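Local coordinates for protein probable transcriptional regulator (Rhodococcus jostii, PDB 3ON2) that is of unknown specific function but probably regulates transcription as a TetR-family protein, binding DNA through a helix-turn-helix, at residues R70-V79 with A92-F100; M132-Q143 with A153-F161. All blocks are in the same frame, centred on the assembly; numbering follows the deposited sequence.

Contact 1: R70-V79 with A92-F100; sequences RLTAALERAV and ALAGAYVSF
Leu71 sets its CB over one face of the Phe100 ring, 4.0 Å from the centroid and 15° off the normal, a CH-pi contact. With the leucine's CG anti to the backbone N (chi1 171°), its CD1 lies 3.8 Å from Phe100 CG and also touches Tyr97 CD1. Ala74 CB meets the ring obliquely at CD1. Without the ring, as with an alanine at Phe100, Leu71 is likely to lose the surface that its CB and CD1 rest on, and a gap would probably open beside Ala74. The two segments run roughly antiparallel, with 145° between their directions, and pair helix 56-81, the long helix that follows the predicted DNA-binding region, with helix 86-103 of the TetR-like C-terminal region, which in relatives binds ligands. Small residues let the helices close in farther along, where Ala78 CB and Ala96 CB are 3.5 Å apart. Beside them Leu75 and Leu93 cross at about a right angle, Leu93 CD2 fitting between Leu75 CB (3.6 Å) and Val79 CG2 (3.7 Å). Leu71, Leu75, Leu93 and Tyr97 also line the pocket that holds a glycol ether in this crystal, and the hydroxyl of Tyr97 is hydrogen-bonded with Tyr112 and His165.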
loop_
_atom_site.group_PDB
_atom_site.type_symbol
_atom_site.label_atom_id
_atom_site.label_comp_id
_atom_site.label_asym_id
_atom_site.label_seq_id
_atom_site.Cartn_x
_atom_site.Cartn_y
_atom_site.Cartn_z
ATOM N N ARG A 70 4.441 5.092 -0.333
ATOM C CA ARG A 70 5.289 3.973 -0.741
ATOM C C ARG A 70 4.554 2.944 -1.590
ATOM O O ARG A 70 5.149 2.364 -2.509
ATOM C CB ARG A 70 5.944 3.313 0.475
ATOM C CG ARG A 70 7.023 4.198 1.096
ATOM C CD ARG A 70 7.726 3.435 2.181
ATOM N NE ARG A 70 7.026 3.605 3.426
ATOM C CZ ARG A 70 7.040 2.716 4.412
ATOM N NH1 ARG A 70 7.681 1.548 4.268
ATOM N NH2 ARG A 70 6.380 2.988 5.527
ATOM N N LEU A 71 3.275 2.720 -1.295
ATOM C CA LEU A 71 2.469 1.821 -2.126
ATOM C C LEU A 71 2.296 2.400 -3.529
ATOM O O LEU A 71 2.441 1.681 -4.526
ATOM C CB LEU A 71 1.090 1.542 -1.495
ATOM C CG LEU A 71 0.059 0.792 -2.367
ATOM C CD1 LEU A 71 0.558 -0.623 -2.831
ATOM C CD2 LEU A 71 -1.257 0.673 -1.605
ATOM N N THR A 72 1.983 3.694 -3.606
ATOM C CA THR A 72 1.910 4.358 -4.906
ATOM C C THR A 72 3.248 4.246 -5.669
ATOM O O THR A 72 3.273 3.885 -6.842
ATOM C CB THR A 72 1.483 5.843 -4.773
ATOM O OG1 THR A 72 0.183 5.909 -4.183
ATOM C CG2 THR A 72 1.452 6.532 -6.154
ATOM N N ALA A 73 4.355 4.546 -4.994
ATOM C CA ALA A 73 5.684 4.388 -5.570
ATOM C C ALA A 73 5.904 2.970 -6.148
ATOM O O ALA A 73 6.368 2.833 -7.280
ATOM C CB ALA A 73 6.777 4.745 -4.518
ATOM N N ALA A 74 5.513 1.934 -5.403
ATOM C CA ALA A 74 5.654 0.545 -5.827
ATOM C C ALA A 74 4.811 0.206 -7.052
ATOM O O ALA A 74 5.272 -0.501 -7.963
ATOM C CB ALA A 74 5.291 -0.408 -4.662
ATOM N N LEU A 75 3.579 0.695 -7.082
ATOM C CA LEU A 75 2.727 0.487 -8.268
ATOM C C LEU A 75 3.321 1.204 -9.505
ATOM O O LEU A 75 3.363 0.646 -10.598
ATOM C CB LEU A 75 1.290 0.961 -7.983
ATOM C CG LEU A 75 0.566 0.256 -6.850
ATOM C CD1 LEU A 75 -0.823 0.894 -6.564
ATOM C CD2 LEU A 75 0.463 -1.274 -7.137
ATOM N N GLU A 76 3.779 2.439 -9.330
ATOM C CA GLU A 76 4.399 3.187 -10.462
ATOM C C GLU A 76 5.653 2.483 -11.015
ATOM O O GLU A 76 5.866 2.436 -12.237
ATOM C CB GLU A 76 4.766 4.606 -10.043
ATOM C CG GLU A 76 3.583 5.522 -9.748
ATOM C CD GLU A 76 4.024 6.817 -9.061
ATOM O OE1 GLU A 76 3.189 7.741 -8.950
ATOM O OE2 GLU A 76 5.211 6.921 -8.633
ATOM N N ARG A 77 6.479 1.935 -10.131
ATOM C CA ARG A 77 7.630 1.144 -10.575
ATOM C C ARG A 77 7.218 -0.123 -11.325
ATOM O O ARG A 77 7.842 -0.511 -12.326
ATOM C CB ARG A 77 8.533 0.804 -9.389
ATOM C CG ARG A 77 9.215 2.023 -8.807
ATOM C CD ARG A 77 10.331 1.612 -7.863
ATOM N NE ARG A 77 9.815 0.826 -6.745
ATOM C CZ ARG A 77 9.565 1.326 -5.543
ATOM N NH1 ARG A 77 9.089 0.543 -4.582
ATOM N NH2 ARG A 77 9.826 2.609 -5.295
ATOM N N ALA A 78 6.163 -0.765 -10.848
ATOM C CA ALA A 78 5.663 -1.950 -11.509
ATOM C C ALA A 78 5.258 -1.619 -12.942
ATOM O O ALA A 78 5.559 -2.372 -13.865
ATOM C CB ALA A 78 4.487 -2.538 -10.736
ATOM N N VAL A 79 4.547 -0.510 -13.114
ATOM C CA VAL A 79 4.163 -0.036 -14.452
ATOM C C VAL A 79 5.407 0.260 -15.335
ATOM O O VAL A 79 5.521 -0.243 -16.450
ATOM C CB VAL A 79 3.164 1.162 -14.352
ATOM C CG1 VAL A 79 2.945 1.842 -15.712
ATOM C CG2 VAL A 79 1.835 0.662 -13.770
ATOM N N ALA A 92 1.108 -6.507 -13.993
ATOM C CA ALA A 92 2.172 -5.988 -13.130
ATOM C C ALA A 92 1.639 -5.296 -11.880
ATOM O O ALA A 92 2.220 -5.452 -10.801
ATOM C CB ALA A 92 3.106 -5.036 -13.892
ATOM N N LEU A 93 0.570 -4.509 -12.023
ATOM C CA LEU A 93 -0.020 -3.831 -10.872
ATOM C C LEU A 93 -0.529 -4.834 -9.855
ATOM O O LEU A 93 -0.363 -4.626 -8.665
ATOM C CB LEU A 93 -1.180 -2.918 -11.272
ATOM C CG LEU A 93 -0.794 -1.587 -11.917
ATOM C CD1 LEU A 93 -2.054 -0.965 -12.470
ATOM C CD2 LEU A 93 -0.111 -0.611 -10.948
ATOM N N ALA A 94 -1.177 -5.900 -10.319
ATOM C CA ALA A 94 -1.745 -6.891 -9.398
ATOM C C ALA A 94 -0.665 -7.559 -8.586
ATOM O O ALA A 94 -0.765 -7.628 -7.376
ATOM C CB ALA A 94 -2.540 -7.936 -10.157
ATOM N N GLY A 95 0.343 -8.084 -9.272
ATOM C CA GLY A 95 1.486 -8.729 -8.628
ATOM C C GLY A 95 2.201 -7.807 -7.650
ATOM O O GLY A 95 2.547 -8.235 -6.548
ATOM N N ALA A 96 2.408 -6.544 -8.038
ATOM C CA ALA A 96 3.020 -5.557 -7.132
ATOM C C ALA A 96 2.168 -5.251 -5.905
ATOM O O ALA A 96 2.697 -5.055 -4.803
ATOM C CB ALA A 96 3.336 -4.246 -7.870
ATOM N N TYR A 97 0.861 -5.158 -6.083
ATOM C CA TYR A 97 -0.005 -4.942 -4.915
ATOM C C TYR A 97 0.092 -6.081 -3.883
ATOM O O TYR A 97 0.227 -5.844 -2.677
ATOM C CB TYR A 97 -1.481 -4.745 -5.305
ATOM C CG TYR A 97 -2.303 -4.550 -4.042
ATOM C CD1 TYR A 97 -2.296 -3.307 -3.395
ATOM C CD2 TYR A 97 -2.994 -5.608 -3.447
ATOM C CE1 TYR A 97 -2.978 -3.107 -2.226
ATOM C CE2 TYR A 97 -3.696 -5.412 -2.250
ATOM C CZ TYR A 97 -3.687 -4.151 -1.653
ATOM O OH TYR A 97 -4.347 -3.889 -0.485
ATOM N N VAL A 98 -0.047 -7.315 -4.363
ATOM C CA VAL A 98 -0.027 -8.473 -3.472
ATOM C C VAL A 98 1.335 -8.581 -2.778
ATOM O O VAL A 98 1.390 -8.787 -1.563
ATOM C CB VAL A 98 -0.469 -9.773 -4.214
ATOM C CG1 VAL A 98 -0.416 -11.008 -3.285
ATOM C CG2 VAL A 98 -1.914 -9.602 -4.758
ATOM N N SER A 99 2.424 -8.396 -3.517
ATOM C CA SER A 99 3.761 -8.391 -2.891
ATOM C C SER A 99 3.923 -7.324 -1.819
ATOM O O SER A 99 4.534 -7.594 -0.760
ATOM C CB SER A 99 4.859 -8.198 -3.931
ATOM O OG SER A 99 4.843 -9.310 -4.780
ATOM N N PHE A 100 3.407 -6.121 -2.095
ATOM C CA PHE A 100 3.460 -5.049 -1.099
ATOM C C PHE A 100 2.726 -5.425 0.191
ATOM O O PHE A 100 3.241 -5.234 1.307
ATOM C CB PHE A 100 2.859 -3.739 -1.653
ATOM C CG PHE A 100 3.069 -2.559 -0.755
ATOM C CD1 PHE A 100 4.162 -1.717 -0.942
ATOM C CD2 PHE A 100 2.178 -2.294 0.304
ATOM C CE1 PHE A 100 4.361 -0.606 -0.089
ATOM C CE2 PHE A 100 2.377 -1.211 1.158
ATOM C CZ PHE A 100 3.471 -0.364 0.962
#

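Contact 2: M132-Q143 with A153-F161; sequences MDLTVRIVTEAQ and ASRIALVAF
Val136 O is gripped twice by Thr140, through the backbone N of the next helical turn and through OG1, which donates to it at 2.8 Å; the two donors reach the carbonyl from opposite faces of its plane. The hydroxyl is tilted 40° out of that plane. The same OG1 lies 3.4 Å from Ala153 CB, so the polar group that is tied back to its own helix also forms a wall for the helix opposite. Ala153 is a knob in the hole formed by Val136, Val139, Thr140 and Gln143, and one turn on Ala157 is a second knob among Met132, Thr135, Val136 and Val139. Two small methyls thus carry the knobs-into-holes packing between helices 122-144 and 153-172, whose segments cross at 118° within the TetR-like C-terminal domain. Val139 serves both holes: with CG1 anti to the backbone N (chi1 170°), this methyl lies between Ala153 and Ile156 CG2, at 3.7 Å from the latter. At one end the selenomethionine at Met132 bends at chi2 and chi3 and passes its SE by Ala157, bringing CE to 3.6 Å from Phe161 CD2. At the other, Gln143 reaches out to meet Ile156 from the opposite direction; its NE2, 3.6 Å from Ile156 CD1, is hydrogen-bonded to the carbonyls of Gly149 and Gly151, in the loop joining the two helices. Met132, Thr135, Val139 and Phe161 also border the pocket occupied by the glycol ether. Because Thr140 OG1 bonds within its own helix and Gln143 NE2 to the connecting loop, cohesion between the two helices rests on apolar fit, and the small alanine knobs probably allow the close approach of the axes.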
loop_
_atom_site.group_PDB
_atom_site.type_symbol
_atom_site.label_atom_id
_atom_site.label_comp_id
_atom_site.label_asym_id
_atom_site.label_seq_id
_atom_site.Cartn_x
_atom_site.Cartn_y
_atom_site.Cartn_z
HETATM N N MSE A 132 -5.168 4.763 -5.672
HETATM C CA MSE A 132 -6.336 4.363 -6.448
HETATM C C MSE A 132 -6.427 5.094 -7.785
HETATM O O MSE A 132 -6.723 4.470 -8.799
HETATM C CB MSE A 132 -7.640 4.522 -5.639
HETATM C CG MSE A 132 -8.926 4.131 -6.432
HETATM SE SE MSE A 132 -9.022 2.239 -6.985
HETATM C CE MSE A 132 -9.269 1.457 -5.216
ATOM N N ASP A 133 -6.161 6.410 -7.783
ATOM C CA ASP A 133 -6.122 7.245 -9.011
ATOM C C ASP A 133 -5.197 6.686 -10.082
ATOM O O ASP A 133 -5.561 6.632 -11.263
ATOM C CB ASP A 133 -5.696 8.692 -8.681
ATOM C CG ASP A 133 -6.790 9.494 -8.000
ATOM O OD1 ASP A 133 -7.930 8.990 -7.857
ATOM O OD2 ASP A 133 -6.498 10.648 -7.592
ATOM N N LEU A 134 -4.004 6.268 -9.654
ATOM C CA LEU A 134 -3.036 5.573 -10.512
ATOM C C LEU A 134 -3.697 4.406 -11.263
ATOM O O LEU A 134 -3.636 4.317 -12.491
ATOM C CB LEU A 134 -1.870 5.065 -9.654
ATOM C CG LEU A 134 -0.621 4.467 -10.306
ATOM C CD1 LEU A 134 -0.895 3.059 -10.804
ATOM C CD2 LEU A 134 -0.135 5.361 -11.438
ATOM N N THR A 135 -4.353 3.530 -10.511
ATOM C CA THR A 135 -5.040 2.380 -11.081
ATOM C C THR A 135 -6.142 2.794 -12.052
ATOM O O THR A 135 -6.256 2.232 -13.138
ATOM C CB THR A 135 -5.653 1.530 -9.957
ATOM O OG1 THR A 135 -4.638 1.237 -8.994
ATOM C CG2 THR A 135 -6.240 0.244 -10.496
ATOM N N VAL A 136 -6.959 3.765 -11.638
ATOM C CA VAL A 136 -8.091 4.267 -12.450
ATOM C C VAL A 136 -7.565 4.826 -13.795
ATOM O O VAL A 136 -8.168 4.596 -14.843
ATOM C CB VAL A 136 -8.966 5.312 -11.680
ATOM C CG1 VAL A 136 -10.029 5.993 -12.608
ATOM C CG2 VAL A 136 -9.659 4.668 -10.480
ATOM N N ARG A 137 -6.426 5.526 -13.752
ATOM C CA ARG A 137 -5.785 6.106 -14.956
ATOM C C ARG A 137 -5.319 5.023 -15.929
ATOM O O ARG A 137 -5.570 5.136 -17.118
ATOM C CB ARG A 137 -4.657 7.088 -14.572
ATOM C CG ARG A 137 -3.403 7.098 -15.479
ATOM C CD ARG A 137 -2.373 8.226 -15.161
ATOM N NE ARG A 137 -1.934 8.334 -13.752
ATOM C CZ ARG A 137 -2.614 8.976 -12.793
ATOM N NH1 ARG A 137 -3.785 9.547 -13.078
ATOM N NH2 ARG A 137 -2.144 9.042 -11.544
ATOM N N ILE A 138 -4.706 3.955 -15.409
ATOM C CA ILE A 138 -4.272 2.796 -16.196
ATOM C C ILE A 138 -5.460 2.085 -16.869
ATOM O O ILE A 138 -5.348 1.651 -18.018
ATOM C CB ILE A 138 -3.537 1.757 -15.298
ATOM C CG1 ILE A 138 -2.310 2.372 -14.590
ATOM C CG2 ILE A 138 -3.175 0.504 -16.076
ATOM C CD1 ILE A 138 -1.048 2.453 -15.421
ATOM N N VAL A 139 -6.572 1.943 -16.141
ATOM C CA VAL A 139 -7.826 1.383 -16.707
ATOM C C VAL A 139 -8.373 2.319 -17.805
ATOM O O VAL A 139 -8.721 1.857 -18.888
ATOM C CB VAL A 139 -8.909 1.139 -15.596
ATOM C CG1 VAL A 139 -10.292 0.789 -16.193
ATOM C CG2 VAL A 139 -8.449 0.064 -14.567
ATOM N N THR A 140 -8.442 3.622 -17.515
ATOM C CA THR A 140 -8.937 4.631 -18.482
ATOM C C THR A 140 -8.097 4.608 -19.754
ATOM O O THR A 140 -8.652 4.588 -20.854
ATOM C CB THR A 140 -8.992 6.064 -17.870
ATOM O OG1 THR A 140 -9.763 6.025 -16.673
ATOM C CG2 THR A 140 -9.679 7.084 -18.810
ATOM N N GLU A 141 -6.775 4.575 -19.604
ATOM C CA GLU A 141 -5.847 4.476 -20.746
ATOM C C GLU A 141 -6.082 3.198 -21.532
ATOM O O GLU A 141 -5.977 3.194 -22.759
ATOM C CB GLU A 141 -4.373 4.565 -20.306
ATOM C CG GLU A 141 -3.971 5.926 -19.689
ATOM C CD GLU A 141 -2.510 5.991 -19.178
ATOM O OE1 GLU A 141 -1.782 4.976 -19.274
ATOM O OE2 GLU A 141 -2.087 7.072 -18.673
ATOM N N ALA A 142 -6.410 2.115 -20.834
ATOM C CA ALA A 142 -6.706 0.835 -21.498
ATOM C C ALA A 142 -7.981 0.923 -22.318
ATOM O O ALA A 142 -8.098 0.311 -23.388
ATOM C CB ALA A 142 -6.816 -0.310 -20.473
ATOM N N GLN A 143 -8.947 1.681 -21.813
ATOM C CA GLN A 143 -10.189 1.882 -22.550
ATOM C C GLN A 143 -9.977 2.798 -23.750
ATOM O O GLN A 143 -10.648 2.636 -24.756
ATOM C CB GLN A 143 -11.249 2.469 -21.651
ATOM C CG GLN A 143 -11.785 1.482 -20.657
ATOM C CD GLN A 143 -12.695 2.131 -19.682
ATOM O OE1 GLN A 143 -12.366 3.172 -19.127
ATOM N NE2 GLN A 143 -13.835 1.506 -19.427
ATOM N N ALA A 153 -14.564 3.401 -15.191
ATOM C CA ALA A 153 -13.216 2.956 -14.879
ATOM C C ALA A 153 -12.976 2.835 -13.372
ATOM O O ALA A 153 -12.138 2.043 -12.942
ATOM C CB ALA A 153 -12.161 3.873 -15.535
ATOM N N SER A 154 -13.690 3.621 -12.570
ATOM C CA SER A 154 -13.486 3.553 -11.114
ATOM C C SER A 154 -14.140 2.306 -10.498
ATOM O O SER A 154 -13.621 1.749 -9.526
ATOM C CB SER A 154 -13.868 4.868 -10.406
ATOM O OG SER A 154 -15.263 4.988 -10.282
ATOM N N ARG A 155 -15.247 1.841 -11.076
ATOM C CA ARG A 155 -15.837 0.556 -10.672
ATOM C C ARG A 155 -14.954 -0.627 -11.111
ATOM O O ARG A 155 -14.819 -1.622 -10.360
ATOM C CB ARG A 155 -17.269 0.370 -11.217
ATOM C CG ARG A 155 -18.313 1.276 -10.568
ATOM C CD ARG A 155 -18.392 1.069 -9.050
ATOM N NE ARG A 155 -19.179 2.149 -8.442
ATOM C CZ ARG A 155 -20.496 2.121 -8.282
ATOM N NH1 ARG A 155 -21.193 1.047 -8.663
ATOM N NH2 ARG A 155 -21.118 3.156 -7.724
ATOM N N ILE A 156 -14.369 -0.517 -12.310
ATOM C CA ILE A 156 -13.455 -1.542 -12.835
ATOM C C ILE A 156 -12.245 -1.636 -11.909
ATOM O O ILE A 156 -11.859 -2.728 -11.463
ATOM C CB ILE A 156 -13.041 -1.247 -14.296
ATOM C CG1 ILE A 156 -14.260 -1.380 -15.227
ATOM C CG2 ILE A 156 -11.904 -2.190 -14.766
ATOM C CD1 ILE A 156 -14.007 -0.869 -16.713
ATOM N N ALA A 157 -11.665 -0.487 -11.599
ATOM C CA ALA A 157 -10.531 -0.430 -10.688
ATOM C C ALA A 157 -10.885 -0.996 -9.308
ATOM O O ALA A 157 -10.061 -1.677 -8.688
ATOM C CB ALA A 157 -10.024 1.005 -10.585
ATOM N N LEU A 158 -12.100 -0.714 -8.837
ATOM C CA LEU A 158 -12.571 -1.176 -7.546
ATOM C C LEU A 158 -12.722 -2.708 -7.503
ATOM O O LEU A 158 -12.360 -3.349 -6.497
ATOM C CB LEU A 158 -13.892 -0.477 -7.168
ATOM C CG LEU A 158 -14.374 -0.710 -5.731
ATOM C CD1 LEU A 158 -13.302 -0.294 -4.743
ATOM C CD2 LEU A 158 -15.708 0.014 -5.470
ATOM N N VAL A 159 -13.226 -3.298 -8.589
ATOM C CA VAL A 159 -13.323 -4.754 -8.657
ATOM C C VAL A 159 -11.917 -5.363 -8.623
ATOM O O VAL A 159 -11.685 -6.350 -7.910
ATOM C CB VAL A 159 -14.136 -5.253 -9.876
ATOM C CG1 VAL A 159 -13.953 -6.767 -10.072
ATOM C CG2 VAL A 159 -15.624 -4.921 -9.667
ATOM N N ALA A 160 -10.980 -4.746 -9.349
ATOM C CA ALA A 160 -9.581 -5.207 -9.329
ATOM C C ALA A 160 -8.970 -5.144 -7.915
ATOM O O ALA A 160 -8.298 -6.088 -7.472
ATOM C CB ALA A 160 -8.718 -4.400 -10.332
ATOM N N PHE A 161 -9.179 -4.025 -7.226
ATOM C CA PHE A 161 -8.677 -3.850 -5.855
ATOM C C PHE A 161 -9.246 -4.909 -4.903
ATOM O O PHE A 161 -8.493 -5.511 -4.156
ATOM C CB PHE A 161 -8.979 -2.440 -5.353
ATOM C CG PHE A 161 -8.604 -2.185 -3.907
ATOM C CD1 PHE A 161 -7.396 -2.629 -3.371
ATOM C CD2 PHE A 161 -9.431 -1.400 -3.112
ATOM C CE1 PHE A 161 -7.042 -2.348 -2.047
ATOM C CE2 PHE A 161 -9.105 -1.116 -1.791
ATOM C CZ PHE A 161 -7.914 -1.585 -1.248
#

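Contact 1 closes before contact 2 opens along the chain, and their centres lie about 14 Å apart. Four different helices are used, 56-81 with 86-103 and then 122-144 with 153-172, yet the pairs are not independent. Helix 122-144 leans on both helices of contact 1: Leu134 and Ile138 meet Leu93, and Ile138 also meets Val79. A second junction brings Tyr97 OH to 3.5 Å from Phe161 CE1. Both contacts contribute residues to one glycol-ether pocket, probably filled from the crystallisation liquor. In a TetR-like fold this continuity is consistent with a route by which pocket occupancy could be felt along helix 56-81 toward the DNA-binding region.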